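Local coordinates for TSC1 N-terminal domain (Chaetomium thermophilum, PDB 7A0M), which probably binds phosphoinositides of the lysosomal membrane through this N-terminal part of TSC1, helping to place the TSC complex where it regulates mTORC1, at residues B[55-60]-B[77-82]; B[105-108]-B[113-116]. All blocks are in the same frame, centred on the assembly; numbering follows the deposited sequence.

Contact 1 (B[55-60]-B[77-82]); sequences DELLAI and AVLRQL
Leu57 carries the whole of this contact on the side of residues 55-60, sending its two methyls to two different leucines of residues 77-82. Its CG stands anti to the carbonyl carbon and beside the backbone N (chi1 -72°), a setting that sends the forked end away from its own helix and across the gap. The CD1 branch meets the CD1 methyl of Leu79 at 3.9 Å, a plain methyl-to-methyl meeting. The other branch, CD2, approaches Leu82 CD1 more loosely, at 4.2 Å. The fork is thus shared between residues three apart on the facing segment, close to one turn of helix.

Leu79 comes to the meeting from the flank of its helix: its CB does not point straight at Leu57, but with CG anti to the backbone N (chi1 -164°) CD1 swings into the interface. Leu82 aims its CB more directly across, and Val78 borders the same patch at a greater distance, with 4.9 Å from its CG1 to Leu57 CD2. Helices 45-65 and 69-81 follow one another through a short connection and run antiparallel, forming a helical hairpin, the building unit of an alpha-solenoid of the kind this all-helical N-terminal domain resembles. At the level of Leu57 and Leu79 the backbones lie 8.4 Å apart between CA atoms, so the leucine ends fill the seam without bringing the main chains together. Trp95 of helix 89-105 touches both Leu57 and Leu79 and covers one border of the pair, whereas Ile35 of helix 29-41 packs on Leu82.

One turn further on, Ile60 directs its side chain to helix 9-21, where it packs on Asn17 and Ile20; Val78 reaches the same helix through Leu16 and Phe19.

Contact 2 (B[105-108]-B[113-116]); sequences DNAT and LARS
Ala107 and Ala114 meet through their methyls, 3.8 Å from CB to CB, while next to them the CD2 methyl of Leu113 rests against Asn106 CB at 3.7 Å. The two pairs follow each other in parallel order along the sequence, residue 106 with 113 and 107 with 114. Because alanine side chains end at CB, the backbones come very near here: the CA atoms of Ala107 and Ala114 are 4.7 Å apart. Main-chain oxygens line the same surface at van der Waals range, with Asn106 O 3.9 Å from Leu113 CD2 and Ala107 O 4.0 Å from Ala114 CB.

Leu113 gains its place through a first torsion that sets CG anti to the backbone N (chi1 177°). One methyl is thereby laid on the loop, while CD1 extends away from Asn106; the side chain also touches Ala73 of helix 69-81, so it sits between the loop and that helix. Of the Asn106 side chain, CB makes the contact. Its amide turns to the preceding helix instead, where ND2 donates a hydrogen bond to the carbonyl oxygen of Pro102, four residues earlier. This bond ties the amide back to the final turn of helix 89-105 and helps to hold the side chain in its rotamer.

A further tie lies just outside the contact, where Arg109 NH2 donates to Asp105 O and links the loop back to the end of that helix. Farther along helix 113-125, Ser116 packs on Val76 and Arg80, carrying its first turns along helix 69-81. This is a short interhelical loop, in which the chain leaves helix 89-105 and folds back on the first turn of helix 113-125, as is common between successive helices of an alpha-solenoid.

Both contacts are largely buried and apolar, but they occupy different levels of the helical stack. Contact 1 joins the flanks of two consecutive helices through branched leucine ends; contact 2 lies where a loop turns into the next helix, and small side chains let main chain approach main chain there, with polar ties to Pro102 and from Arg109 beside it. Helix 69-81 takes part in contact 1 and also borders contact 2. Their centres are 18 Å apart, yet Arg80 NH1 packs 3.5 Å from Ser116 OG, bringing the two into touch. The same arginine forms a salt bridge with Glu123, joining helix 69-81 to helix 113-125.

Contact 1 (B[55-60]-B[77-82])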
loop_
_atom_site.group_PDB
_atom_site.type_symbol
_atom_site.label_atom_id
_atom_site.label_comp_id
_atom_site.label_asym_id
_atom_site.label_seq_id
_atom_site.Cartn_x
_atom_site.Cartn_y
_atom_site.Cartn_z
ATOM N N ASP B 55 27.158 -2.571 64.061
ATOM C CA ASP B 55 26.620 -2.932 65.370
ATOM C C ASP B 55 26.096 -1.708 66.110
ATOM O O ASP B 55 25.057 -1.772 66.778
ATOM C CB ASP B 55 27.684 -3.647 66.206
ATOM C CG ASP B 55 28.107 -4.970 65.602
ATOM O OD1 ASP B 55 27.624 -5.298 64.500
ATOM O OD2 ASP B 55 28.921 -5.681 66.229
ATOM N N GLU B 56 26.804 -0.583 66.003
ATOM C CA GLU B 56 26.346 0.640 66.651
ATOM C C GLU B 56 25.103 1.202 65.969
ATOM O O GLU B 56 24.160 1.629 66.643
ATOM C CB GLU B 56 27.466 1.677 66.667
ATOM C CG GLU B 56 27.090 2.948 67.399
ATOM C CD GLU B 56 26.882 2.707 68.884
ATOM O OE1 GLU B 56 27.415 1.703 69.407
ATOM O OE2 GLU B 56 26.172 3.509 69.525
ATOM N N LEU B 57 25.090 1.225 64.633
ATOM C CA LEU B 57 23.912 1.703 63.912
ATOM C C LEU B 57 22.676 0.863 64.222
ATOM O O LEU B 57 21.571 1.400 64.350
ATOM C CB LEU B 57 24.185 1.720 62.409
ATOM C CG LEU B 57 25.126 2.804 61.888
ATOM C CD1 LEU B 57 25.378 2.621 60.400
ATOM C CD2 LEU B 57 24.553 4.185 62.167
ATOM N N LEU B 58 22.842 -0.455 64.326
ATOM C CA LEU B 58 21.739 -1.315 64.745
ATOM C C LEU B 58 21.235 -0.930 66.134
ATOM O O LEU B 58 20.019 -0.892 66.377
ATOM C CB LEU B 58 22.181 -2.778 64.721
ATOM C CG LEU B 58 21.074 -3.814 64.921
ATOM C CD1 LEU B 58 19.955 -3.613 63.900
ATOM C CD2 LEU B 58 21.607 -5.247 64.854
ATOM N N ALA B 59 22.160 -0.657 67.061
ATOM C CA ALA B 59 21.781 -0.301 68.425
ATOM C C ALA B 59 20.975 0.988 68.455
ATOM O O ALA B 59 19.961 1.078 69.156
ATOM C CB ALA B 59 23.018 -0.167 69.315
ATOM N N ILE B 60 21.422 2.008 67.716
ATOM C CA ILE B 60 20.694 3.274 67.669
ATOM C C ILE B 60 19.286 3.051 67.133
ATOM O O ILE B 60 18.299 3.570 67.671
ATOM C CB ILE B 60 21.461 4.299 66.812
ATOM C CG1 ILE B 60 22.781 4.694 67.472
ATOM C CG2 ILE B 60 20.618 5.528 66.550
ATOM C CD1 ILE B 60 23.685 5.516 66.579
ATOM N N ALA B 77 19.296 9.817 56.458
ATOM C CA ALA B 77 20.337 10.772 56.089
ATOM C C ALA B 77 21.682 10.359 56.670
ATOM O O ALA B 77 22.717 10.466 56.001
ATOM C CB ALA B 77 19.956 12.176 56.554
ATOM N N VAL B 78 21.689 9.892 57.919
ATOM C CA VAL B 78 22.922 9.397 58.521
ATOM C C VAL B 78 23.401 8.143 57.807
ATOM O O VAL B 78 24.601 7.972 57.561
ATOM C CB VAL B 78 22.705 9.127 60.019
ATOM C CG1 VAL B 78 24.014 8.769 60.675
ATOM C CG2 VAL B 78 22.089 10.330 60.688
ATOM N N LEU B 79 22.475 7.246 57.469
ATOM C CA LEU B 79 22.851 6.005 56.806
ATOM C C LEU B 79 23.400 6.256 55.407
ATOM O O LEU B 79 24.260 5.504 54.937
ATOM C CB LEU B 79 21.652 5.062 56.765
ATOM C CG LEU B 79 21.928 3.597 56.450
ATOM C CD1 LEU B 79 22.990 3.045 57.387
ATOM C CD2 LEU B 79 20.641 2.817 56.601
ATOM N N ARG B 80 22.916 7.300 54.729
ATOM C CA ARG B 80 23.437 7.630 53.406
ATOM C C ARG B 80 24.889 8.086 53.484
ATOM O O ARG B 80 25.723 7.662 52.676
ATOM C CB ARG B 80 22.564 8.702 52.751
ATOM C CG ARG B 80 21.161 8.224 52.421
ATOM C CD ARG B 80 20.254 9.343 51.934
ATOM N NE ARG B 80 20.846 10.111 50.844
ATOM C CZ ARG B 80 20.372 11.275 50.412
ATOM N NH1 ARG B 80 19.295 11.806 50.977
ATOM N NH2 ARG B 80 20.972 11.910 49.416
ATOM N N GLN B 81 25.209 8.953 54.447
ATOM C CA GLN B 81 26.567 9.476 54.547
ATOM C C GLN B 81 27.554 8.416 55.022
ATOM O O GLN B 81 28.718 8.429 54.606
ATOM C CB GLN B 81 26.597 10.675 55.490
ATOM C CG GLN B 81 25.674 11.809 55.094
ATOM C CD GLN B 81 25.778 12.968 56.054
ATOM O OE1 GLN B 81 26.810 13.154 56.695
ATOM N NE2 GLN B 81 24.713 13.756 56.162
ATOM N N LEU B 82 27.119 7.502 55.885
ATOM C CA LEU B 82 27.988 6.461 56.417
ATOM C C LEU B 82 28.014 5.211 55.549
ATOM O O LEU B 82 28.691 4.242 55.906
ATOM C CB LEU B 82 27.559 6.086 57.839
ATOM C CG LEU B 82 27.980 7.041 58.957
ATOM C CD1 LEU B 82 27.332 6.643 60.273
ATOM C CD2 LEU B 82 29.495 7.065 59.090
#

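Contact 2 (B[105-108]-B[113-116])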
loop_
_atom_site.group_PDB
_atom_site.type_symbol
_atom_site.label_atom_id
_atom_site.label_comp_id
_atom_site.label_asym_id
_atom_site.label_seq_id
_atom_site.Cartn_x
_atom_site.Cartn_y
_atom_site.Cartn_z
ATOM N N ASP B 105 5.579 2.784 54.430
ATOM C CA ASP B 105 4.394 3.020 55.246
ATOM C C ASP B 105 4.218 4.487 55.617
ATOM O O ASP B 105 3.116 4.884 56.009
ATOM C CB ASP B 105 4.455 2.172 56.518
ATOM C CG ASP B 105 4.416 0.684 56.230
ATOM O OD1 ASP B 105 3.974 0.300 55.127
ATOM O OD2 ASP B 105 4.831 -0.102 57.107
ATOM N N ASN B 106 5.272 5.300 55.505
ATOM C CA ASN B 106 5.222 6.704 55.902
ATOM C C ASN B 106 5.620 7.645 54.769
ATOM O O ASN B 106 5.930 8.814 55.024
ATOM C CB ASN B 106 6.112 6.941 57.122
ATOM C CG ASN B 106 5.692 6.111 58.319
ATOM O OD1 ASN B 106 4.813 6.505 59.083
ATOM N ND2 ASN B 106 6.323 4.955 58.487
ATOM N N ALA B 107 5.629 7.160 53.524
ATOM C CA ALA B 107 6.089 7.984 52.410
ATOM C C ALA B 107 5.201 9.206 52.204
ATOM O O ALA B 107 5.700 10.302 51.920
ATOM C CB ALA B 107 6.152 7.148 51.132
ATOM N N THR B 108 3.886 9.042 52.340
ATOM C CA THR B 108 2.965 10.143 52.085
ATOM C C THR B 108 2.861 11.119 53.249
ATOM O O THR B 108 2.442 12.264 53.043
ATOM C CB THR B 108 1.570 9.604 51.757
ATOM O OG1 THR B 108 0.987 9.034 52.936
ATOM C CG2 THR B 108 1.650 8.540 50.673
ATOM N N LEU B 113 10.966 11.858 53.412
ATOM C CA LEU B 113 11.333 10.477 53.709
ATOM C C LEU B 113 11.321 9.625 52.448
ATOM O O LEU B 113 12.236 8.825 52.220
ATOM C CB LEU B 113 10.384 9.903 54.761
ATOM C CG LEU B 113 10.577 8.439 55.153
ATOM C CD1 LEU B 113 11.995 8.199 55.647
ATOM C CD2 LEU B 113 9.563 8.033 56.210
ATOM N N ALA B 114 10.287 9.779 51.618
ATOM C CA ALA B 114 10.232 9.045 50.358
ATOM C C ALA B 114 11.375 9.455 49.440
ATOM O O ALA B 114 12.033 8.607 48.827
ATOM C CB ALA B 114 8.882 9.270 49.679
ATOM N N ARG B 115 11.627 10.763 49.334
ATOM C CA ARG B 115 12.707 11.245 48.478
ATOM C C ARG B 115 14.072 10.855 49.033
ATOM O O ARG B 115 14.979 10.506 48.268
ATOM C CB ARG B 115 12.608 12.762 48.311
ATOM C CG ARG B 115 11.360 13.229 47.579
ATOM C CD ARG B 115 11.322 14.745 47.454
ATOM N NE ARG B 115 10.121 15.204 46.762
ATOM C CZ ARG B 115 9.804 16.481 46.579
ATOM N NH1 ARG B 115 10.598 17.440 47.036
ATOM N NH2 ARG B 115 8.688 16.801 45.937
ATOM N N SER B 116 14.238 10.909 50.358
ATOM C CA SER B 116 15.520 10.544 50.954
ATOM C C SER B 116 15.841 9.075 50.717
ATOM O O SER B 116 16.988 8.721 50.423
ATOM C CB SER B 116 15.516 10.855 52.451
ATOM O OG SER B 116 16.764 10.537 53.041
#